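PDB 2GH9: maltose/maltodextrin-binding protein from Thermus thermophilus, which binds maltotriose, held here in its sugar pocket, and probably serves as the periplasmic receptor of a maltodextrin uptake system. Local coordinates for residues 109-113 against 305-309; 112-116 against 325-329; 235-241 against 300-305. All blocks are in the same frame, centred on the assembly; numbering follows the deposited sequence.

Contact 1. Residues 109-113 against 305-309; sequences PAFAE and RIPVS. With GLC (alpha-D-glucopyranose), chain B; GLC (alpha-D-glucopyranose), chain C.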
loop_
_atom_site.group_PDB
_atom_site.type_symbol
_atom_site.label_atom_id
_atom_site.label_comp_id
_atom_site.label_asym_id
_atom_site.label_seq_id
_atom_site.Cartn_x
_atom_site.Cartn_y
_atom_site.Cartn_z
ATOM N N PRO A 109 -14.418 -1.708 -3.416
ATOM C CA PRO A 109 -13.070 -1.530 -3.925
ATOM C C PRO A 109 -12.982 -0.266 -4.769
ATOM O O PRO A 109 -13.847 -0.022 -5.628
ATOM C CB PRO A 109 -12.834 -2.776 -4.799
ATOM C CG PRO A 109 -13.906 -3.725 -4.461
ATOM C CD PRO A 109 -15.064 -2.889 -4.026
ATOM N N ALA A 110 -11.952 0.538 -4.526
ATOM C CA ALA A 110 -11.868 1.853 -5.148
ATOM C C ALA A 110 -10.587 2.053 -5.943
ATOM O O ALA A 110 -10.639 2.392 -7.130
ATOM C CB ALA A 110 -12.043 2.954 -4.082
ATOM N N PHE A 111 -9.439 1.859 -5.292
ATOM C CA PHE A 111 -8.149 2.204 -5.889
ATOM C C PHE A 111 -7.134 1.095 -5.730
ATOM O O PHE A 111 -7.158 0.341 -4.743
ATOM C CB PHE A 111 -7.598 3.486 -5.254
ATOM C CG PHE A 111 -8.619 4.579 -5.112
ATOM C CD1 PHE A 111 -9.106 5.232 -6.233
ATOM C CD2 PHE A 111 -9.090 4.951 -3.866
ATOM C CE1 PHE A 111 -10.076 6.232 -6.109
ATOM C CE2 PHE A 111 -10.042 5.960 -3.743
ATOM C CZ PHE A 111 -10.530 6.594 -4.874
ATOM N N ALA A 112 -6.272 0.964 -6.723
ATOM C CA ALA A 112 -5.170 0.024 -6.674
ATOM C C ALA A 112 -3.876 0.806 -6.584
ATOM O O ALA A 112 -3.778 1.936 -7.071
ATOM C CB ALA A 112 -5.182 -0.879 -7.899
ATOM N N GLU A 113 -2.878 0.204 -5.944
ATOM C CA GLU A 113 -1.627 0.882 -5.689
ATOM C C GLU A 113 -0.516 -0.126 -5.489
ATOM O O GLU A 113 -0.753 -1.265 -5.134
ATOM C CB GLU A 113 -1.754 1.712 -4.419
ATOM C CG GLU A 113 -2.105 0.874 -3.179
ATOM C CD GLU A 113 -2.508 1.703 -1.996
ATOM O OE1 GLU A 113 -2.769 2.889 -2.210
ATOM O OE2 GLU A 113 -2.540 1.182 -0.844
ATOM N N ARG A 305 -3.570 7.338 -7.150
ATOM C CA ARG A 305 -3.933 5.923 -6.997
ATOM C C ARG A 305 -4.843 5.507 -8.159
ATOM O O ARG A 305 -5.585 6.323 -8.699
ATOM C CB ARG A 305 -4.629 5.656 -5.653
ATOM C CG ARG A 305 -3.832 6.141 -4.454
ATOM C CD ARG A 305 -4.477 5.725 -3.206
ATOM N NE ARG A 305 -4.220 6.644 -2.101
ATOM C CZ ARG A 305 -3.900 6.271 -0.873
ATOM N NH1 ARG A 305 -3.765 4.982 -0.550
ATOM N NH2 ARG A 305 -3.718 7.187 0.053
ATOM N N ILE A 306 -4.740 4.258 -8.561
ATOM C CA ILE A 306 -5.300 3.828 -9.852
ATOM C C ILE A 306 -6.719 3.301 -9.649
ATOM O O ILE A 306 -6.923 2.434 -8.814
ATOM C CB ILE A 306 -4.408 2.748 -10.503
ATOM C CG1 ILE A 306 -2.933 3.214 -10.547
ATOM C CG2 ILE A 306 -4.917 2.349 -11.931
ATOM C CD1 ILE A 306 -2.736 4.661 -11.059
ATOM N N PRO A 307 -7.710 3.824 -10.399
ATOM C CA PRO A 307 -9.070 3.238 -10.298
ATOM C C PRO A 307 -9.127 1.724 -10.497
ATOM O O PRO A 307 -8.396 1.178 -11.323
ATOM C CB PRO A 307 -9.840 3.949 -11.419
ATOM C CG PRO A 307 -9.160 5.279 -11.517
ATOM C CD PRO A 307 -7.688 4.975 -11.312
ATOM N N VAL A 308 -9.967 1.044 -9.721
ATOM C CA VAL A 308 -10.220 -0.376 -9.952
ATOM C C VAL A 308 -11.441 -0.585 -10.894
ATOM O O VAL A 308 -11.817 -1.722 -11.192
ATOM C CB VAL A 308 -10.397 -1.158 -8.639
ATOM C CG1 VAL A 308 -9.087 -1.088 -7.806
ATOM C CG2 VAL A 308 -11.566 -0.631 -7.864
ATOM N N SER A 309 -12.044 0.517 -11.335
ATOM C CA SER A 309 -13.078 0.471 -12.377
ATOM C C SER A 309 -12.417 0.241 -13.737
ATOM O O SER A 309 -11.652 1.076 -14.201
ATOM C CB SER A 309 -13.880 1.778 -12.386
ATOM O OG SER A 309 -14.674 1.927 -13.551
HETATM C C1 GLC B . -0.514 7.466 4.119
HETATM C C2 GLC B . -1.124 6.950 2.817
HETATM C C3 GLC B . -1.147 5.434 2.832
HETATM C C4 GLC B . 0.280 4.903 3.043
HETATM C C5 GLC B . 0.885 5.441 4.349
HETATM C C6 GLC B . 2.372 5.059 4.480
HETATM O O1 GLC B . -1.421 7.183 5.182
HETATM O O2 GLC B . -2.444 7.500 2.615
HETATM O O3 GLC B . -1.716 4.898 1.626
HETATM O O4 GLC B . 0.221 3.498 3.217
HETATM O O5 GLC B . 0.760 6.861 4.375
HETATM O O6 GLC B . 2.962 5.611 5.673
HETATM C C1 GLC C . 0.947 2.725 2.247
HETATM C C2 GLC C . 0.017 1.666 1.685
HETATM C C3 GLC C . -0.335 0.652 2.796
HETATM C C4 GLC C . 0.891 0.087 3.496
HETATM C C5 GLC C . 1.810 1.220 3.944
HETATM C C6 GLC C . 3.126 0.668 4.505
HETATM O O2 GLC C . -1.188 2.280 1.219
HETATM O O3 GLC C . -1.121 -0.394 2.266
HETATM O O4 GLC C . 0.485 -0.705 4.631
HETATM O O5 GLC C . 2.097 2.110 2.840
HETATM O O6 GLC C . 3.719 1.554 5.458
#
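Strand residues 109-113 pair antiparallel with the short strand 306-307 and its flanks, sharing three backbone hydrogen bonds. A112 and I306 form the hydrogen-bonded pair, A112 N to I306 O at 2.6 Å and I306 N to A112 O at 2.9 Å, while V308 N reaches A110 O at 3.0 Å. F111 and P307 form the non-hydrogen-bonded pair, with their CA atoms 4.6 Å apart and their side chains diverging. A110 and F111 make a classic beta bulge opposite Q269, on the next strand of the sheet. F111 points its CA-to-CB bond away from 305-309; its ring (chi1 m) stacks on F299, while CB still lies 3.7 Å from R305 CB. V308, also m, places CG1 3.9 Å from A112 CB and CG2 4.0 Å from P109 CB, so its two methyls touch different residues of the strand. E113 (p, t) and R305 (m, t, t) both extend toward the sugar and meet in a salt bridge, E113 OE1 to R305 NH1 at 2.9 Å. R305 NE is paired separately with E13. From R305, NH1 donates to O3 (3.0 Å) and NH2 to O2 (2.9 Å) of the chain B glucose; the O2 hydroxyl of the chain C glucose donates to E113 OE2 (2.7 Å). The charged pair is thus oriented for sugar recognition: the carboxylate accepts from one glucose and the guanidinium donates to two hydroxyls of the next.

Contact 2. Residues 112-116 against 325-329; sequences AESVA and FSKVF. With GLC (alpha-D-glucopyranose), chain C.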
loop_
_atom_site.group_PDB
_atom_site.type_symbol
_atom_site.label_atom_id
_atom_site.label_comp_id
_atom_site.label_asym_id
_atom_site.label_seq_id
_atom_site.Cartn_x
_atom_site.Cartn_y
_atom_site.Cartn_z
ATOM N N ALA A 112 -6.272 0.964 -6.723
ATOM C CA ALA A 112 -5.170 0.024 -6.674
ATOM C C ALA A 112 -3.876 0.806 -6.584
ATOM O O ALA A 112 -3.778 1.936 -7.071
ATOM C CB ALA A 112 -5.182 -0.879 -7.899
ATOM N N GLU A 113 -2.878 0.204 -5.944
ATOM C CA GLU A 113 -1.627 0.882 -5.689
ATOM C C GLU A 113 -0.516 -0.126 -5.489
ATOM O O GLU A 113 -0.753 -1.265 -5.134
ATOM C CB GLU A 113 -1.754 1.712 -4.419
ATOM C CG GLU A 113 -2.105 0.874 -3.179
ATOM C CD GLU A 113 -2.508 1.703 -1.996
ATOM O OE1 GLU A 113 -2.769 2.889 -2.210
ATOM O OE2 GLU A 113 -2.540 1.182 -0.844
ATOM N N SER A 114 0.709 0.340 -5.679
ATOM C CA SER A 114 1.891 -0.430 -5.326
ATOM C C SER A 114 3.026 0.550 -5.186
ATOM O O SER A 114 2.948 1.671 -5.689
ATOM C CB SER A 114 2.219 -1.469 -6.418
ATOM O OG SER A 114 2.939 -0.885 -7.491
ATOM N N VAL A 115 4.100 0.140 -4.521
ATOM C CA VAL A 115 5.331 0.906 -4.617
ATOM C C VAL A 115 5.973 0.725 -5.986
ATOM O O VAL A 115 5.696 -0.224 -6.736
ATOM C CB VAL A 115 6.367 0.574 -3.470
ATOM C CG1 VAL A 115 5.768 0.947 -2.115
ATOM C CG2 VAL A 115 6.841 -0.901 -3.529
ATOM N N ALA A 116 6.819 1.692 -6.313
ATOM C CA ALA A 116 7.572 1.716 -7.554
ATOM C C ALA A 116 8.761 2.684 -7.399
ATOM O O ALA A 116 8.849 3.449 -6.436
ATOM C CB ALA A 116 6.702 2.176 -8.705
ATOM N N PHE A 325 2.067 2.950 -13.774
ATOM C CA PHE A 325 1.709 1.832 -12.896
ATOM C C PHE A 325 1.164 0.582 -13.592
ATOM O O PHE A 325 1.265 -0.529 -13.030
ATOM C CB PHE A 325 0.797 2.298 -11.757
ATOM C CG PHE A 325 1.535 3.014 -10.672
ATOM C CD1 PHE A 325 2.238 2.296 -9.707
ATOM C CD2 PHE A 325 1.573 4.387 -10.631
ATOM C CE1 PHE A 325 2.945 2.945 -8.726
ATOM C CE2 PHE A 325 2.279 5.043 -9.641
ATOM C CZ PHE A 325 2.975 4.307 -8.695
ATOM N N SER A 326 0.648 0.729 -14.812
ATOM C CA SER A 326 0.231 -0.425 -15.625
ATOM C C SER A 326 1.404 -1.325 -16.024
ATOM O O SER A 326 1.224 -2.494 -16.360
ATOM C CB SER A 326 -0.536 0.026 -16.893
ATOM O OG SER A 326 0.331 0.243 -18.015
ATOM N N LYS A 327 2.613 -0.784 -15.985
ATOM C CA LYS A 327 3.790 -1.548 -16.300
ATOM C C LYS A 327 4.404 -2.152 -15.034
ATOM O O LYS A 327 5.272 -3.011 -15.119
ATOM C CB LYS A 327 4.787 -0.660 -17.056
ATOM C CG LYS A 327 4.306 -0.282 -18.502
ATOM C CD LYS A 327 4.386 -1.508 -19.439
ATOM C CE LYS A 327 3.437 -1.428 -20.689
ATOM N NZ LYS A 327 2.005 -1.780 -20.405
ATOM N N VAL A 328 3.941 -1.698 -13.870
ATOM C CA VAL A 328 4.434 -2.176 -12.583
ATOM C C VAL A 328 3.495 -3.227 -11.998
ATOM O O VAL A 328 3.956 -4.256 -11.501
ATOM C CB VAL A 328 4.653 -1.000 -11.576
ATOM C CG1 VAL A 328 4.999 -1.535 -10.183
ATOM C CG2 VAL A 328 5.716 -0.045 -12.073
ATOM N N PHE A 329 2.179 -3.004 -12.069
ATOM C CA PHE A 329 1.241 -3.940 -11.428
ATOM C C PHE A 329 1.378 -5.396 -11.841
ATOM O O PHE A 329 1.264 -6.277 -11.004
ATOM C CB PHE A 329 -0.228 -3.511 -11.600
ATOM C CG PHE A 329 -0.614 -2.255 -10.831
ATOM C CD1 PHE A 329 0.210 -1.698 -9.851
ATOM C CD2 PHE A 329 -1.835 -1.650 -11.089
ATOM C CE1 PHE A 329 -0.176 -0.557 -9.169
ATOM C CE2 PHE A 329 -2.221 -0.507 -10.422
ATOM C CZ PHE A 329 -1.398 0.034 -9.443
HETATM C C1 GLC C . 0.947 2.725 2.247
HETATM C C2 GLC C . 0.017 1.666 1.685
HETATM C C3 GLC C . -0.335 0.652 2.796
HETATM C C4 GLC C . 0.891 0.087 3.496
HETATM C C5 GLC C . 1.810 1.220 3.944
HETATM C C6 GLC C . 3.126 0.668 4.505
HETATM O O2 GLC C . -1.188 2.280 1.219
HETATM O O3 GLC C . -1.121 -0.394 2.266
HETATM O O4 GLC C . 0.485 -0.705 4.631
HETATM O O5 GLC C . 2.097 2.110 2.840
HETATM O O6 GLC C . 3.719 1.554 5.458
#
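Starting at A112, the segment 112-116 passes along residues 325-329, which include the last part of helix 320-326. A112 points its CB toward them, 3.9 Å from F329 CE2. The CA-to-CB bond of E113 points away, and E113 OE2 accepts a 2.7 Å hydrogen bond from O2 of the chain C glucose; E113 C lies 3.7 Å from F329 CE1. S114 again points toward 325-329: its OG lies 3.5 Å from V328 CG1 and near the edge of the F329 ring, 3.6 Å from CE1, and in the p rotamer donates to V115 O at 2.9 Å. S114 O makes the closest approach, 3.3 Å to F325 CE1; S114 N and O are buried without a partner in the model. The CA-to-CB bond of V115 points away, but V115 O approaches V328 CG1 at 3.8 Å. A116 CB lies 3.8 Å from F325 CE1 and 4.2 Å from V328 CG2. The packing buries 277 Å². Strand 104-113 belongs to one sheet and 116-120 to another, so the chain crosses between sheets here, consistent with an interlobe hinge segment of a two-lobed periplasmic binding protein. Around it, L266 of strand 265-273 touches S114 and F329, I306 of strand 306-307 touches both phenylalanines, and I249 of strand 247-250 meets A116 and F325.

Contact 3. Residues 235-241 against 300-305; sequences WALGDYK and NQAGGR. With GLC (alpha-D-glucopyranose), chain B; GLC (alpha-D-glucopyranose), chain C.
In segment 235-241, W235 and A236 end a 3-10 turn and helix follows through K241. Residues 300-302 end helix 293-302; G303 (phi/psi -123/-98), G304 (174/1) and R305 (-69/148) follow as loop. The CA register pairs G238 with G303 (3.6 Å) and W235 with R305 (6.0 Å); G238 CA makes a CA-H...O contact to A302 O (3.5 Å). An ideal CB on G304 would clash with L237 CD1. K241 NZ, on an extended side chain (m, t, t, t), donates to Q301 O (2.9 Å) in the last helical turn, to G303 O (2.8 Å) just past it, and to a water (2.8 Å) that donates to N300 OD1 (2.8 Å). N300 ND2 is satisfied by R305 O (3.0 Å), where the loop enters the sugar cleft of this solute-binding protein. There W235 (chi1 p, chi2 83°) sets CB over a face of the R305 guanidinium, 3.3 Å from NH2; one ring face carries chain C glucose O2 and chain B glucose C4, and NE1 makes a weak hydrogen bond to N232 OD1. R305 (m, t, t) donates NH1 to chain B glucose O3 (3.0 Å) and to E113 OE1, and NH2 to that glucose's O2 (2.9 Å); NE pairs with E13.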
loop_
_atom_site.group_PDB
_atom_site.type_symbol
_atom_site.label_atom_id
_atom_site.label_comp_id
_atom_site.label_asym_id
_atom_site.label_seq_id
_atom_site.Cartn_x
_atom_site.Cartn_y
_atom_site.Cartn_z
ATOM N N TRP A 235 -0.072 6.951 -3.516
ATOM C CA TRP A 235 -0.566 7.755 -2.401
ATOM C C TRP A 235 0.244 9.012 -2.128
ATOM O O TRP A 235 -0.249 9.907 -1.431
ATOM C CB TRP A 235 -0.618 6.929 -1.094
ATOM C CG TRP A 235 0.678 6.299 -0.759
ATOM C CD1 TRP A 235 1.745 6.870 -0.114
ATOM C CD2 TRP A 235 1.068 4.973 -1.092
ATOM N NE1 TRP A 235 2.785 5.957 -0.031
ATOM C CE2 TRP A 235 2.387 4.789 -0.625
ATOM C CE3 TRP A 235 0.426 3.911 -1.749
ATOM C CZ2 TRP A 235 3.061 3.576 -0.760
ATOM C CZ3 TRP A 235 1.097 2.710 -1.876
ATOM C CH2 TRP A 235 2.410 2.560 -1.394
ATOM N N ALA A 236 1.489 9.052 -2.615
ATOM C CA ALA A 236 2.425 10.155 -2.359
ATOM C C ALA A 236 2.398 11.214 -3.485
ATOM O O ALA A 236 2.932 12.310 -3.321
ATOM C CB ALA A 236 3.844 9.592 -2.205
ATOM N N LEU A 237 1.764 10.870 -4.606
ATOM C CA LEU A 237 1.803 11.663 -5.823
ATOM C C LEU A 237 1.046 12.973 -5.733
ATOM O O LEU A 237 1.439 13.925 -6.392
ATOM C CB LEU A 237 1.306 10.853 -7.021
ATOM C CG LEU A 237 2.222 9.704 -7.429
ATOM C CD1 LEU A 237 1.713 8.932 -8.649
ATOM C CD2 LEU A 237 3.660 10.180 -7.662
ATOM N N GLY A 238 -0.016 13.019 -4.920
ATOM C CA GLY A 238 -0.761 14.249 -4.682
ATOM C C GLY A 238 0.167 15.370 -4.234
ATOM O O GLY A 238 0.165 16.456 -4.818
ATOM N N ASP A 239 0.974 15.074 -3.219
ATOM C CA ASP A 239 1.924 16.043 -2.670
ATOM C C ASP A 239 3.092 16.325 -3.605
ATOM O O ASP A 239 3.597 17.444 -3.608
ATOM C CB ASP A 239 2.431 15.599 -1.306
ATOM C CG ASP A 239 1.325 15.516 -0.263
ATOM O OD1 ASP A 239 0.529 16.472 -0.177
ATOM O OD2 ASP A 239 1.268 14.514 0.494
ATOM N N TYR A 240 3.493 15.340 -4.420
ATOM C CA TYR A 240 4.493 15.569 -5.481
ATOM C C TYR A 240 3.962 16.437 -6.634
ATOM O O TYR A 240 4.705 17.288 -7.154
ATOM C CB TYR A 240 5.075 14.253 -6.059
ATOM C CG TYR A 240 5.679 13.293 -5.046
ATOM C CD1 TYR A 240 5.966 13.702 -3.735
ATOM C CD2 TYR A 240 5.980 11.980 -5.404
ATOM C CE1 TYR A 240 6.491 12.824 -2.799
ATOM C CE2 TYR A 240 6.524 11.090 -4.472
ATOM C CZ TYR A 240 6.775 11.520 -3.174
ATOM O OH TYR A 240 7.303 10.666 -2.237
ATOM N N LYS A 241 2.717 16.199 -7.065
ATOM C CA LYS A 241 2.071 17.057 -8.060
ATOM C C LYS A 241 1.955 18.487 -7.507
ATOM O O LYS A 241 2.249 19.455 -8.208
ATOM C CB LYS A 241 0.674 16.535 -8.461
ATOM C CG LYS A 241 0.636 15.236 -9.244
ATOM C CD LYS A 241 -0.803 14.705 -9.385
ATOM C CE LYS A 241 -0.877 13.549 -10.385
ATOM N NZ LYS A 241 -2.253 12.984 -10.556
ATOM N N ASN A 300 -7.773 10.150 -8.856
ATOM C CA ASN A 300 -6.488 9.876 -9.506
ATOM C C ASN A 300 -5.821 11.162 -9.939
ATOM O O ASN A 300 -4.611 11.338 -9.789
ATOM C CB ASN A 300 -6.665 8.945 -10.707
ATOM C CG ASN A 300 -5.365 8.763 -11.522
ATOM O OD1 ASN A 300 -5.134 9.479 -12.468
ATOM N ND2 ASN A 300 -4.505 7.840 -11.100
ATOM N N GLN A 301 -6.623 12.078 -10.467
ATOM C CA GLN A 301 -6.088 13.327 -10.990
ATOM C C GLN A 301 -5.567 14.203 -9.874
ATOM O O GLN A 301 -4.501 14.793 -10.018
ATOM C CB GLN A 301 -7.127 14.027 -11.869
ATOM C CG GLN A 301 -7.445 13.209 -13.130
ATOM C CD GLN A 301 -6.207 12.928 -13.972
ATOM O OE1 GLN A 301 -5.685 11.795 -13.995
ATOM N NE2 GLN A 301 -5.722 13.957 -14.673
ATOM N N ALA A 302 -6.263 14.203 -8.735
ATOM C CA ALA A 302 -5.833 14.946 -7.544
ATOM C C ALA A 302 -4.557 14.378 -6.931
ATOM O O ALA A 302 -3.675 15.133 -6.452
ATOM C CB ALA A 302 -6.927 14.912 -6.510
ATOM N N GLY A 303 -4.468 13.049 -6.943
ATOM C CA GLY A 303 -3.359 12.326 -6.328
ATOM C C GLY A 303 -2.643 11.430 -7.314
ATOM O O GLY A 303 -1.760 11.887 -8.064
ATOM N N GLY A 304 -2.998 10.152 -7.300
ATOM C CA GLY A 304 -2.452 9.204 -8.255
ATOM C C GLY A 304 -2.775 7.729 -8.136
ATOM O O GLY A 304 -2.293 6.929 -8.948
ATOM N N ARG A 305 -3.570 7.338 -7.150
ATOM C CA ARG A 305 -3.933 5.923 -6.997
ATOM C C ARG A 305 -4.843 5.507 -8.159
ATOM O O ARG A 305 -5.585 6.323 -8.699
ATOM C CB ARG A 305 -4.629 5.656 -5.653
ATOM C CG ARG A 305 -3.832 6.141 -4.454
ATOM C CD ARG A 305 -4.477 5.725 -3.206
ATOM N NE ARG A 305 -4.220 6.644 -2.101
ATOM C CZ ARG A 305 -3.900 6.271 -0.873
ATOM N NH1 ARG A 305 -3.765 4.982 -0.550
ATOM N NH2 ARG A 305 -3.718 7.187 0.053
HETATM C C1 GLC B . -0.514 7.466 4.119
HETATM C C2 GLC B . -1.124 6.950 2.817
HETATM C C3 GLC B . -1.147 5.434 2.832
HETATM C C4 GLC B . 0.280 4.903 3.043
HETATM C C5 GLC B . 0.885 5.441 4.349
HETATM C C6 GLC B . 2.372 5.059 4.480
HETATM O O1 GLC B . -1.421 7.183 5.182
HETATM O O2 GLC B . -2.444 7.500 2.615
HETATM O O3 GLC B . -1.716 4.898 1.626
HETATM O O4 GLC B . 0.221 3.498 3.217
HETATM O O5 GLC B . 0.760 6.861 4.375
HETATM O O6 GLC B . 2.962 5.611 5.673
HETATM C C1 GLC C . 0.947 2.725 2.247
HETATM C C2 GLC C . 0.017 1.666 1.685
HETATM C C3 GLC C . -0.335 0.652 2.796
HETATM C C4 GLC C . 0.891 0.087 3.496
HETATM C C5 GLC C . 1.810 1.220 3.944
HETATM C C6 GLC C . 3.126 0.668 4.505
HETATM O O2 GLC C . -1.188 2.280 1.219
HETATM O O3 GLC C . -1.121 -0.394 2.266
HETATM O O4 GLC C . 0.485 -0.705 4.631
HETATM O O5 GLC C . 2.097 2.110 2.840
HETATM O O6 GLC C . 3.719 1.554 5.458
HETATM O O HOH W 1 -2.670 10.731 -12.229
#

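In the fold
All three contacts gather around the bound maltotriose. Contacts 1 and 2 share A112 and E113 and start from strand 104-113; I306 CG1 packs on F329 CZ at 3.7 Å, joining strand 306-307 to segment 325-329. Contacts 1 and 3 share R305, last residue of the connection 303-305 between helix 293-302 and strand 306-307, with centres about 13 Å apart. W235 CE3 of contact 3 lies 3.4 Å from E113 OE1, and W235 CH2 lies 3.8 Å from V115 CG1 of contact 2. R305 NH1 meets E113 OE1 at 2.9 Å, and E113, R305 and W235 are all residues of the sugar pocket. Farther from the ligand, F325 CE2 of contact 2 meets L237 CD1 of contact 3 at 4.1 Å.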